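Local coordinates for single-stranded DNA-binding protein 1 (Streptomyces coelicolor, PDB 4DAM) that probably binds single-stranded DNA as a homotetramer, each subunit contributing an OB-fold domain, at residues Q90-V95 / D111-G116; S38-L43 / T66-R71; A44-Y49 / G60-F65; C19-V24 / P86-G91. The protein carries 1 engineered substitution. All blocks are in the same frame, centred on the assembly; numbering follows the deposited sequence. Where two conformers were deposited one is given.

Interaction 1: residues Q90-V95 / D111-G116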
loop_
_atom_site.group_PDB
_atom_site.type_symbol
_atom_site.label_atom_id
_atom_site.label_comp_id
_atom_site.label_asym_id
_atom_site.label_seq_id
_atom_site.Cartn_x
_atom_site.Cartn_y
_atom_site.Cartn_z
ATOM N N GLN A 90 -4.106 9.590 1.065
ATOM C CA GLN A 90 -2.824 8.881 1.113
ATOM C C GLN A 90 -1.969 9.522 2.179
ATOM O O GLN A 90 -1.855 10.742 2.245
ATOM C CB GLN A 90 -2.100 8.963 -0.213
ATOM C CG GLN A 90 -0.928 8.005 -0.291
ATOM C CD GLN A 90 0.175 8.478 -1.233
ATOM O OE1 GLN A 90 0.882 7.648 -1.813
ATOM N NE2 GLN A 90 0.319 9.799 -1.407
ATOM N N GLY A 91 -1.342 8.714 3.024
ATOM C CA GLY A 91 -0.439 9.289 3.997
ATOM C C GLY A 91 0.194 8.251 4.882
ATOM O O GLY A 91 0.096 7.062 4.618
ATOM N N ARG A 92 0.858 8.720 5.928
ATOM C CA ARG A 92 1.598 7.834 6.816
ATOM C C ARG A 92 0.735 7.408 7.989
ATOM O O ARG A 92 0.136 8.250 8.674
ATOM C CB ARG A 92 2.842 8.557 7.329
ATOM C CG ARG A 92 3.820 8.838 6.214
ATOM C CD ARG A 92 5.117 9.456 6.627
ATOM N NE ARG A 92 5.138 10.894 6.397
ATOM C CZ ARG A 92 5.366 11.476 5.212
ATOM N NH1 ARG A 92 5.609 10.766 4.108
ATOM N NH2 ARG A 92 5.355 12.790 5.138
ATOM N N LEU A 93 0.690 6.112 8.236
ATOM C CA LEU A 93 -0.108 5.553 9.325
ATOM C C LEU A 93 0.644 5.636 10.644
ATOM O O LEU A 93 1.801 5.209 10.723
ATOM C CB LEU A 93 -0.432 4.091 9.029
ATOM C CG LEU A 93 -1.231 3.288 10.068
ATOM C CD1 LEU A 93 -2.650 3.825 10.216
ATOM C CD2 LEU A 93 -1.236 1.793 9.770
ATOM N N LYS A 94 -0.028 6.162 11.665
ATOM C CA LYS A 94 0.495 6.174 13.031
ATOM C C LYS A 94 -0.518 5.547 13.979
ATOM O O LYS A 94 -1.603 6.086 14.170
ATOM C CB LYS A 94 0.861 7.597 13.447
ATOM C CG LYS A 94 1.833 8.321 12.506
ATOM C CD LYS A 94 3.234 7.764 12.606
ATOM C CE LYS A 94 4.189 8.141 11.465
ATOM N NZ LYS A 94 5.576 7.639 11.746
ATOM N N VAL A 95 -0.146 4.398 14.556
ATOM C CA VAL A 95 -0.981 3.670 15.520
ATOM C C VAL A 95 -0.590 4.183 16.888
ATOM O O VAL A 95 0.581 4.160 17.246
ATOM C CB VAL A 95 -0.735 2.130 15.491
ATOM C CG1 VAL A 95 -1.505 1.393 16.608
ATOM C CG2 VAL A 95 -1.041 1.575 14.107
ATOM N N ASP A 111 -1.244 10.747 8.796
ATOM C CA ASP A 111 -0.606 12.011 8.492
ATOM C C ASP A 111 -0.624 12.170 6.974
ATOM O O ASP A 111 0.164 11.544 6.254
ATOM C CB ASP A 111 0.813 12.047 9.070
ATOM C CG ASP A 111 0.832 12.131 10.606
ATOM O OD1 ASP A 111 -0.207 12.429 11.241
ATOM O OD2 ASP A 111 1.906 11.897 11.204
ATOM N N ALA A 112 -1.572 12.962 6.488
ATOM C CA ALA A 112 -1.900 12.975 5.060
ATOM C C ALA A 112 -0.886 13.673 4.214
ATOM O O ALA A 112 -0.387 14.742 4.584
ATOM C CB ALA A 112 -3.266 13.616 4.803
ATOM N N VAL A 113 -0.592 13.057 3.073
ATOM C CA VAL A 113 0.226 13.634 2.031
ATOM C C VAL A 113 -0.631 14.148 0.859
ATOM O O VAL A 113 -0.296 15.145 0.215
ATOM C CB VAL A 113 1.234 12.559 1.526
ATOM C CG1 VAL A 113 1.987 13.064 0.329
ATOM C CG2 VAL A 113 2.185 12.177 2.657
ATOM N N ALA A 114 -1.730 13.442 0.595
ATOM C CA ALA A 114 -2.634 13.754 -0.512
ATOM C C ALA A 114 -4.040 13.457 -0.066
ATOM O O ALA A 114 -4.282 12.469 0.639
ATOM C CB ALA A 114 -2.264 12.914 -1.735
ATOM N N ILE A 115 -4.968 14.336 -0.431
ATOM C CA ILE A 115 -6.384 14.118 -0.176
ATOM C C ILE A 115 -7.124 14.615 -1.411
ATOM O O ILE A 115 -6.788 15.672 -1.958
ATOM C CB ILE A 115 -6.937 14.923 1.031
ATOM C CG1 ILE A 115 -6.175 14.596 2.330
ATOM C CG2 ILE A 115 -8.417 14.611 1.252
ATOM C CD1 ILE A 115 -6.504 15.505 3.508
ATOM N N GLY A 116 -8.118 13.870 -1.839
ATOM C CA GLY A 116 -8.967 14.339 -2.948
ATOM C C GLY A 116 -10.387 13.880 -2.781
ATOM O O GLY A 116 -10.643 12.839 -2.186
#
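A classic beta bulge marks this antiparallel pairing in the OB-fold. Val113 and Ala114 together face Gln90, where the chain turns a corner between strands 103-112 and 114-117.

Five backbone hydrogen bonds hold the pair. Gln90 O takes two of them, from Val113 N at 2.8 Å and from Ala114 N at 3.2 Å, both in the carbonyl plane. Gln90 N returns a nearly straight bond to Ala114 O. Beyond the bulge, Arg92 and Asp111 form a two-way pair. Arg92 N reaches Asp111 O from above the carbonyl plane, whereas Asp111 N meets Arg92 O in plane.

Gly91 lies close against the opposite strand, its CA 3.2 Å from Asp111 O. The two backbones come closest here, with Gly91 CA 4.1 Å from Ala112 CA.

Side-chain packing is lighter. The extended Gln90 lies beside Val113, pointing the same way. Lys94 crosses Asp111 at about a right angle, touching OD2 with CG, while its NZ forms a salt bridge with Glu15. Val21 of the third subunit packs on Gln90. The Arg92 chain bends at chi3 (-100°), which sets one face of its guanidinium over Val113, with NH1 4.0 Å from CG2.

Interaction 2: residues S38-L43 / T66-R71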
loop_
_atom_site.group_PDB
_atom_site.type_symbol
_atom_site.label_atom_id
_atom_site.label_comp_id
_atom_site.label_asym_id
_atom_site.label_seq_id
_atom_site.Cartn_x
_atom_site.Cartn_y
_atom_site.Cartn_z
ATOM N N SER A 38 -3.118 23.749 10.311
ATOM C CA SER A 38 -3.356 22.332 10.611
ATOM C C SER A 38 -4.814 22.074 10.467
ATOM O O SER A 38 -5.622 22.925 10.844
ATOM C CB SER A 38 -2.930 22.043 12.052
ATOM O OG SER A 38 -3.545 20.885 12.608
ATOM N N VAL A 39 -5.165 20.915 9.918
ATOM C CA VAL A 39 -6.544 20.471 9.906
ATOM C C VAL A 39 -6.622 19.024 10.321
ATOM O O VAL A 39 -5.684 18.254 10.082
ATOM C CB VAL A 39 -7.115 20.633 8.503
ATOM C CG1 VAL A 39 -6.582 19.557 7.563
ATOM C CG2 VAL A 39 -8.639 20.682 8.554
ATOM N N ARG A 40 -7.702 18.665 11.004
ATOM C CA ARG A 40 -7.946 17.280 11.384
ATOM C C ARG A 40 -9.399 16.962 11.142
ATOM O O ARG A 40 -10.279 17.829 11.276
ATOM C CB ARG A 40 -7.568 16.995 12.825
ATOM C CG ARG A 40 -8.345 17.716 13.854
ATOM C CD ARG A 40 -8.210 17.040 15.202
ATOM N NE ARG A 40 -8.723 17.921 16.232
ATOM C CZ ARG A 40 -9.976 17.964 16.668
ATOM N NH1 ARG A 40 -10.900 17.138 16.193
ATOM N NH2 ARG A 40 -10.302 18.845 17.604
ATOM N N PHE A 41 -9.639 15.722 10.755
ATOM C CA PHE A 41 -10.998 15.207 10.630
ATOM C C PHE A 41 -10.997 13.706 10.793
ATOM O O PHE A 41 -9.986 13.038 10.583
ATOM C CB PHE A 41 -11.668 15.613 9.307
ATOM C CG PHE A 41 -10.994 15.076 8.090
ATOM C CD1 PHE A 41 -11.434 13.900 7.499
ATOM C CD2 PHE A 41 -9.951 15.766 7.506
ATOM C CE1 PHE A 41 -10.802 13.402 6.358
ATOM C CE2 PHE A 41 -9.319 15.284 6.363
ATOM C CZ PHE A 41 -9.758 14.102 5.796
ATOM N N ARG A 42 -12.164 13.170 11.127
ATOM C CA ARG A 42 -12.338 11.727 11.220
ATOM C C ARG A 42 -12.740 11.168 9.871
ATOM O O ARG A 42 -13.561 11.742 9.181
ATOM C CB ARG A 42 -13.391 11.409 12.262
ATOM C CG ARG A 42 -13.556 9.952 12.658
ATOM C CD ARG A 42 -14.491 9.937 13.868
ATOM N NE ARG A 42 -14.743 8.627 14.449
ATOM C CZ ARG A 42 -13.886 7.930 15.185
ATOM N NH1 ARG A 42 -12.651 8.374 15.422
ATOM N NH2 ARG A 42 -14.271 6.758 15.657
ATOM N N LEU A 43 -12.129 10.049 9.502
ATOM C CA LEU A 43 -12.396 9.360 8.245
ATOM C C LEU A 43 -12.945 7.971 8.548
ATOM O O LEU A 43 -12.354 7.213 9.327
ATOM C CB LEU A 43 -11.110 9.211 7.433
ATOM C CG LEU A 43 -11.207 8.499 6.073
ATOM C CD1 LEU A 43 -11.930 9.374 5.049
ATOM C CD2 LEU A 43 -9.814 8.098 5.569
ATOM N N THR A 66 -8.160 9.165 12.367
ATOM C CA THR A 66 -8.039 10.616 12.470
ATOM C C THR A 66 -7.015 11.058 11.445
ATOM O O THR A 66 -5.859 10.613 11.471
ATOM C CB THR A 66 -7.591 11.061 13.855
ATOM O OG1 THR A 66 -8.547 10.587 14.817
ATOM C CG2 THR A 66 -7.513 12.568 13.930
ATOM N N VAL A 67 -7.451 11.881 10.517
ATOM C CA VAL A 67 -6.604 12.380 9.453
ATOM C C VAL A 67 -6.114 13.779 9.786
ATOM O O VAL A 67 -6.893 14.671 10.130
ATOM C CB VAL A 67 -7.337 12.417 8.086
ATOM C CG1 VAL A 67 -6.428 12.972 6.997
ATOM C CG2 VAL A 67 -7.899 11.045 7.706
ATOM N N TRP A 68 -4.795 13.952 9.661
ATOM C CA TRP A 68 -4.126 15.209 9.930
ATOM C C TRP A 68 -3.493 15.732 8.668
ATOM O O TRP A 68 -2.849 14.997 7.940
ATOM C CB TRP A 68 -3.022 15.009 10.951
ATOM C CG TRP A 68 -3.490 14.526 12.283
ATOM C CD1 TRP A 68 -3.690 13.216 12.704
ATOM C CD2 TRP A 68 -3.856 15.357 13.421
ATOM N NE1 TRP A 68 -4.121 13.183 14.002
ATOM C CE2 TRP A 68 -4.245 14.451 14.486
ATOM C CE3 TRP A 68 -3.876 16.722 13.655
ATOM C CZ2 TRP A 68 -4.622 14.912 15.739
ATOM C CZ3 TRP A 68 -4.279 17.176 14.926
ATOM C CH2 TRP A 68 -4.657 16.286 15.925
ATOM N N ALA A 69 -3.658 17.019 8.416
ATOM C CA ALA A 69 -3.018 17.683 7.305
ATOM C C ALA A 69 -2.364 18.979 7.768
ATOM O O ALA A 69 -2.797 19.595 8.745
ATOM C CB ALA A 69 -4.033 17.947 6.184
ATOM N N ASN A 70 -1.324 19.386 7.054
ATOM C CA ASN A 70 -0.623 20.603 7.337
ATOM C C ASN A 70 -0.333 21.436 6.086
ATOM O O ASN A 70 -0.574 20.986 4.968
ATOM C CB ASN A 70 0.693 20.229 8.028
ATOM C CG ASN A 70 0.517 19.822 9.442
ATOM O OD1 ASN A 70 0.240 20.635 10.268
ATOM N ND2 ASN A 70 0.706 18.557 9.723
ATOM N N ARG A 71 0.178 22.646 6.277
ATOM C CA ARG A 71 0.615 23.497 5.180
ATOM C C ARG A 71 -0.490 23.701 4.132
ATOM O O ARG A 71 -1.669 23.893 4.506
ATOM C CB ARG A 71 1.921 22.962 4.601
ATOM C CG ARG A 71 3.027 22.930 5.663
ATOM C CD ARG A 71 4.350 23.353 5.068
ATOM N NE ARG A 71 5.486 23.179 5.986
ATOM C CZ ARG A 71 5.657 23.863 7.126
ATOM N NH1 ARG A 71 4.760 24.763 7.545
ATOM N NH2 ARG A 71 6.730 23.628 7.872
HETATM O O HOH W 1 -2.348 18.938 11.458
#
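Strands 38-43 and 66-70 run antiparallel in the OB-fold sheet, and four backbone hydrogen bonds satisfy the inward-turned peptide groups. Val39 and Ala69 exchange one pair. Ala69 N meets Val39 O in the carbonyl plane at 2.9 Å, while Val39 N donates to Ala69 O from above the carbonyl plane. Phe41 and Val67 exchange the other. Val67 N lies nearly on the C=O axis of Phe41, 2.8 Å from O. Ser38, Arg40 and Arg42 make backbone hydrogen bonds the other way, to Arg31, Val29 and Ala25 of strand 17-33.

A water donates a hydrogen bond to Ala69 O and is hydrogen-bonded to Ser38 OG at 2.6 Å, bridging the hydroxyl to the backbone opposite. It lies at the edge of the Trp68 ring, in its plane.

On the same face as Ser38, Arg40 runs beside Trp68. Its CB makes a CH-pi contact over the six-membered ring, 4.0 Å from the centroid, and CD touches CH2 of the indole.

The other face is apolar. Val67 CB lies over the Phe41 ring, 3.9 Å from its centroid. Val67 CG2 touches Leu43 CB. In the conformer given, Val39 CG1 presses tightly on Ala69 CB at 3.3 Å. Pro28 also packs on Val39 and Phe41.

The chemistry divides by face: polar groups, an indole and a bridging water on one, a hydrocarbon layer of the buried core on the other.

Interaction 3: residues A44-Y49 / G60-F65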
loop_
_atom_site.group_PDB
_atom_site.type_symbol
_atom_site.label_atom_id
_atom_site.label_comp_id
_atom_site.label_asym_id
_atom_site.label_seq_id
_atom_site.Cartn_x
_atom_site.Cartn_y
_atom_site.Cartn_z
ATOM N N ALA A 44 -14.068 7.640 7.928
ATOM C CA ALA A 44 -14.690 6.310 8.043
ATOM C C ALA A 44 -14.482 5.524 6.766
ATOM O O ALA A 44 -14.926 5.946 5.696
ATOM C CB ALA A 44 -16.185 6.433 8.322
ATOM N N VAL A 45 -13.835 4.361 6.892
ATOM C CA VAL A 45 -13.534 3.517 5.752
ATOM C C VAL A 45 -14.228 2.165 5.945
ATOM O O VAL A 45 -13.845 1.377 6.817
ATOM C CB VAL A 45 -12.001 3.330 5.608
ATOM C CG1 VAL A 45 -11.653 2.418 4.435
ATOM C CG2 VAL A 45 -11.282 4.674 5.532
ATOM N N THR A 46 -15.266 1.917 5.154
ATOM C CA THR A 46 -16.090 0.720 5.333
ATOM C C THR A 46 -15.792 -0.306 4.247
ATOM O O THR A 46 -15.952 -0.025 3.055
ATOM C CB THR A 46 -17.592 1.077 5.352
ATOM O OG1 THR A 46 -17.832 1.997 6.412
ATOM C CG2 THR A 46 -18.446 -0.169 5.600
ATOM N N ALA A 47 -15.334 -1.484 4.664
ATOM C CA ALA A 47 -15.137 -2.611 3.754
ATOM C C ALA A 47 -16.520 -3.132 3.380
ATOM O O ALA A 47 -17.453 -3.029 4.165
ATOM C CB ALA A 47 -14.305 -3.707 4.421
ATOM N N ARG A 48 -16.628 -3.649 2.173
ATOM C CA ARG A 48 -17.897 -4.195 1.662
ATOM C C ARG A 48 -17.639 -5.538 1.041
ATOM O O ARG A 48 -16.550 -5.783 0.513
ATOM C CB ARG A 48 -18.493 -3.252 0.619
ATOM C CG ARG A 48 -18.872 -1.905 1.178
ATOM C CD ARG A 48 -19.330 -0.977 0.072
ATOM N NE ARG A 48 -19.296 0.463 0.522
ATOM C CZ ARG A 48 -18.165 1.154 0.792
ATOM N NH1 ARG A 48 -16.955 0.606 0.647
ATOM N NH2 ARG A 48 -18.235 2.428 1.202
ATOM N N TYR A 49 -18.649 -6.399 1.067
ATOM C CA TYR A 49 -18.508 -7.718 0.467
ATOM C C TYR A 49 -19.782 -8.084 -0.287
ATOM O O TYR A 49 -20.888 -7.631 0.054
ATOM C CB TYR A 49 -18.055 -8.782 1.475
ATOM C CG TYR A 49 -18.942 -8.990 2.668
ATOM C CD1 TYR A 49 -18.835 -8.179 3.802
ATOM C CD2 TYR A 49 -19.861 -10.030 2.687
ATOM C CE1 TYR A 49 -19.641 -8.380 4.913
ATOM C CE2 TYR A 49 -20.669 -10.242 3.794
ATOM C CZ TYR A 49 -20.555 -9.415 4.901
ATOM O OH TYR A 49 -21.354 -9.625 5.999
ATOM N N GLY A 60 -19.133 -4.438 5.755
ATOM C CA GLY A 60 -18.346 -5.165 6.721
ATOM C C GLY A 60 -17.838 -4.211 7.774
ATOM O O GLY A 60 -18.531 -3.274 8.178
ATOM N N HIS A 61 -16.605 -4.439 8.206
ATOM C CA HIS A 61 -15.999 -3.639 9.257
ATOM C C HIS A 61 -15.709 -2.224 8.798
ATOM O O HIS A 61 -15.269 -2.004 7.669
ATOM C CB HIS A 61 -14.701 -4.307 9.681
ATOM C CG HIS A 61 -13.957 -3.561 10.737
ATOM N ND1 HIS A 61 -14.370 -3.514 12.024
ATOM C CD2 HIS A 61 -12.821 -2.775 10.658
ATOM C CE1 HIS A 61 -13.525 -2.750 12.732
ATOM N NE2 HIS A 61 -12.567 -2.308 11.898
ATOM N N THR A 62 -15.970 -1.257 9.663
ATOM C CA THR A 62 -15.576 0.132 9.438
ATOM C C THR A 62 -14.313 0.484 10.241
ATOM O O THR A 62 -14.315 0.409 11.472
ATOM C CB THR A 62 -16.704 1.131 9.791
ATOM O OG1 THR A 62 -17.821 0.896 8.918
ATOM C CG2 THR A 62 -16.208 2.549 9.619
ATOM N N ASN A 63 -13.259 0.875 9.522
ATOM C CA ASN A 63 -12.063 1.455 10.109
ATOM C C ASN A 63 -12.276 2.961 10.264
ATOM O O ASN A 63 -12.587 3.660 9.281
ATOM C CB ASN A 63 -10.826 1.260 9.214
ATOM C CG ASN A 63 -10.211 -0.146 9.269
ATOM O OD1 ASN A 63 -9.473 -0.571 8.346
ATOM N ND2 ASN A 63 -10.483 -0.862 10.324
ATOM N N PHE A 64 -12.032 3.482 11.460
ATOM C CA PHE A 64 -11.968 4.927 11.686
ATOM C C PHE A 64 -10.533 5.389 11.860
ATOM O O PHE A 64 -9.752 4.751 12.572
ATOM C CB PHE A 64 -12.772 5.336 12.913
ATOM C CG PHE A 64 -14.258 5.158 12.728
ATOM C CD1 PHE A 64 -14.878 3.978 13.123
ATOM C CD2 PHE A 64 -15.017 6.135 12.100
ATOM C CE1 PHE A 64 -16.250 3.797 12.950
ATOM C CE2 PHE A 64 -16.389 5.961 11.943
ATOM C CZ PHE A 64 -16.988 4.787 12.356
ATOM N N PHE A 65 -10.216 6.492 11.197
ATOM C CA PHE A 65 -8.926 7.150 11.301
ATOM C C PHE A 65 -9.106 8.616 11.613
ATOM O O PHE A 65 -10.074 9.246 11.185
ATOM C CB PHE A 65 -8.155 7.073 9.991
ATOM C CG PHE A 65 -7.916 5.691 9.478
ATOM C CD1 PHE A 65 -8.798 5.094 8.593
ATOM C CD2 PHE A 65 -6.781 4.995 9.865
ATOM C CE1 PHE A 65 -8.572 3.828 8.110
ATOM C CE2 PHE A 65 -6.554 3.726 9.392
ATOM C CZ PHE A 65 -7.455 3.131 8.515
#
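Thr46 and Thr62 share one rotamer, with OG1 anti to the carbonyl carbon (chi1 -59° and -63°). Their side chains cross obliquely over a non-hydrogen-bonded pair, and the two OG1 atoms hydrogen-bond at 2.7 Å. Either may be the donor. The CG2 of Thr62, anti to its backbone N, lies over one face of the Phe64 ring. Ala44 CB touches CE2 of that ring at 3.7 Å.

On the opposite face, Val45 has CG2 beside its backbone N. That branch meets the edge of the Phe65 ring at CE1, 3.8 Å away.

Four backbone hydrogen bonds join the strands. Val45 N reaches Asn63 O in the carbonyl plane at 2.8 Å, and Asn63 N answers to Val45 O from above the plane. Ala47 N binds His61 O, and Gly60 N binds Ala47 O at 2.7 Å. The CE1 edge of Tyr49 faces Gly60 CA, but this ring is poorly ordered.

His61 NE2 hydrogen-bonds to Val95 O of the second subunit, whose Asn14 packs on Val45. These segments form part of the long hairpin of strands 36-51 and 56-70. Strand 17-33 packs Ala20 on Val45 and Ile18 on Phe65, and strand 103-112 adds Ala108 and Ile110 against Phe65.

Interaction 4: residues C19-V24 / P86-G91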
loop_
_atom_site.group_PDB
_atom_site.type_symbol
_atom_site.label_atom_id
_atom_site.label_comp_id
_atom_site.label_asym_id
_atom_site.label_seq_id
_atom_site.Cartn_x
_atom_site.Cartn_y
_atom_site.Cartn_z
ATOM N N CYS A 19 -3.272 4.040 1.845
ATOM C CA CYS A 19 -4.237 4.768 1.031
ATOM C C CYS A 19 -5.607 4.290 1.482
ATOM O O CYS A 19 -5.873 3.076 1.524
ATOM C CB CYS A 19 -4.013 4.489 -0.439
ATOM S SG CYS A 19 -5.339 5.270 -1.389
ATOM N N ALA A 20 -6.436 5.237 1.904
ATOM C CA ALA A 20 -7.738 4.957 2.544
ATOM C C ALA A 20 -8.800 5.701 1.739
ATOM O O ALA A 20 -8.638 6.879 1.419
ATOM C CB ALA A 20 -7.734 5.424 4.005
ATOM N N VAL A 21 -9.833 4.981 1.349
ATOM C CA VAL A 21 -10.939 5.542 0.581
ATOM C C VAL A 21 -12.165 5.449 1.457
ATOM O O VAL A 21 -12.606 4.355 1.815
ATOM C CB VAL A 21 -11.115 4.759 -0.721
ATOM C CG1 VAL A 21 -12.246 5.367 -1.561
ATOM C CG2 VAL A 21 -9.799 4.746 -1.493
ATOM N N GLY A 22 -12.708 6.597 1.851
ATOM C CA GLY A 22 -13.793 6.590 2.773
ATOM C C GLY A 22 -14.574 7.879 2.748
ATOM O O GLY A 22 -14.582 8.581 1.771
ATOM N N ASN A 23 -15.246 8.153 3.853
ATOM C CA ASN A 23 -16.049 9.342 3.980
ATOM C C ASN A 23 -15.636 10.178 5.173
ATOM O O ASN A 23 -15.300 9.653 6.230
ATOM C CB ASN A 23 -17.529 8.972 4.053
ATOM C CG ASN A 23 -18.013 8.375 2.744
ATOM O OD1 ASN A 23 -18.557 9.061 1.898
ATOM N ND2 ASN A 23 -17.763 7.116 2.559
ATOM N N VAL A 24 -15.666 11.490 4.973
ATOM C CA VAL A 24 -15.470 12.439 6.060
ATOM C C VAL A 24 -16.585 12.227 7.095
ATOM O O VAL A 24 -17.778 12.317 6.774
ATOM C CB VAL A 24 -15.421 13.885 5.562
ATOM C CG1 VAL A 24 -15.291 14.849 6.767
ATOM C CG2 VAL A 24 -14.298 14.088 4.523
ATOM N N PRO A 86 -17.146 11.843 0.134
ATOM C CA PRO A 86 -16.263 10.713 -0.191
ATOM C C PRO A 86 -14.896 11.215 -0.599
ATOM O O PRO A 86 -14.778 12.107 -1.443
ATOM C CB PRO A 86 -16.973 10.013 -1.342
ATOM C CG PRO A 86 -17.828 11.049 -1.935
ATOM C CD PRO A 86 -18.253 11.960 -0.829
ATOM N N VAL A 87 -13.853 10.675 0.046
ATOM C CA VAL A 87 -12.505 11.143 -0.195
ATOM C C VAL A 87 -11.531 9.972 -0.321
ATOM O O VAL A 87 -11.805 8.871 0.160
ATOM C CB VAL A 87 -12.001 12.091 0.926
ATOM C CG1 VAL A 87 -12.827 13.374 0.948
ATOM C CG2 VAL A 87 -12.033 11.412 2.282
ATOM N N VAL A 88 -10.434 10.242 -1.016
ATOM C CA VAL A 88 -9.282 9.360 -1.045
ATOM C C VAL A 88 -8.151 10.064 -0.300
ATOM O O VAL A 88 -7.860 11.236 -0.565
ATOM C CB VAL A 88 -8.890 8.943 -2.471
ATOM C CG1 VAL A 88 -8.826 10.089 -3.458
ATOM C CG2 VAL A 88 -7.569 8.164 -2.451
ATOM N N VAL A 89 -7.541 9.347 0.634
ATOM C CA VAL A 89 -6.482 9.890 1.483
ATOM C C VAL A 89 -5.258 8.989 1.352
ATOM O O VAL A 89 -5.369 7.778 1.520
ATOM C CB VAL A 89 -6.942 9.967 2.965
ATOM C CG1 VAL A 89 -5.786 10.420 3.897
ATOM C CG2 VAL A 89 -8.204 10.861 3.105
ATOM N N GLN A 90 -4.106 9.590 1.065
ATOM C CA GLN A 90 -2.824 8.881 1.113
ATOM C C GLN A 90 -1.969 9.522 2.179
ATOM O O GLN A 90 -1.855 10.742 2.245
ATOM C CB GLN A 90 -2.100 8.963 -0.213
ATOM C CG GLN A 90 -0.928 8.005 -0.291
ATOM C CD GLN A 90 0.175 8.478 -1.233
ATOM O OE1 GLN A 90 0.882 7.648 -1.813
ATOM N NE2 GLN A 90 0.319 9.799 -1.407
ATOM N N GLY A 91 -1.342 8.714 3.024
ATOM C CA GLY A 91 -0.439 9.289 3.997
ATOM C C GLY A 91 0.194 8.251 4.882
ATOM O O GLY A 91 0.096 7.062 4.618
#
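Two strands far apart in sequence, 19-24 and 86-91, pair antiparallel within the OB-fold sheet. Four backbone hydrogen bonds link them. Ala20 N meets Val89 O at 2.8 Å, nearly straight and nearly along the C=O axis, and Val89 N returns the bond to Ala20 O at 2.8 Å. Gly22 and Val87 repeat the exchange, with Val87 N to Gly22 O also 2.8 Å and nearly straight. Gly22 O takes a further hydrogen bond from Arg121 NH2.

Cys19 can be followed outward in the conformer given. Its CB passes Val89 O at 4.1 Å. Because SG is anti to the backbone N (chi1 174°), the sulfur then lies 3.8 Å from both Val89 O and Val88 CG2. The Val21 and Val88 side chains lie side by side, pointing the same way, with their CG2 atoms 4.2 Å apart. This face packs on the third subunit: Val88 meets its counterpart there, and Gln90 of that subunit packs on Cys19 and Val21.

The face of Ala20, Val87 and Val89 belongs to the core, where Ile110 covers Ala20 and Val89. At the far end Val24 crosses Val87 obliquely. The Val24 branch beside its backbone N makes the contact, CG2 lying 3.9 Å from Val87 CG1.

All four interactions belong to one curled OB-fold sheet. Interactions 2 and 3 follow each other along the same hairpin, with centres about 19 Å apart. Leu43 N and Phe65 O probably hydrogen-bond where they meet, at 2.8 Å. Interaction 3 meets interaction 4 where Asn23 N probably hydrogen-bonds to Ala44 O, at 2.9 Å. Interactions 1 and 4 share Gln90 and Gly91, and their centres lie about 9 Å apart. Interactions 1 and 2 are as close, and Ala112 N probably hydrogen-bonds to Trp68 O at 2.8 Å. Interactions 2 and 4 meet in the core, where Leu43 CD1 comes 3.4 Å from Val87 CG2. Interactions 1, 3 and 4 also touch the tetramer's second subunit.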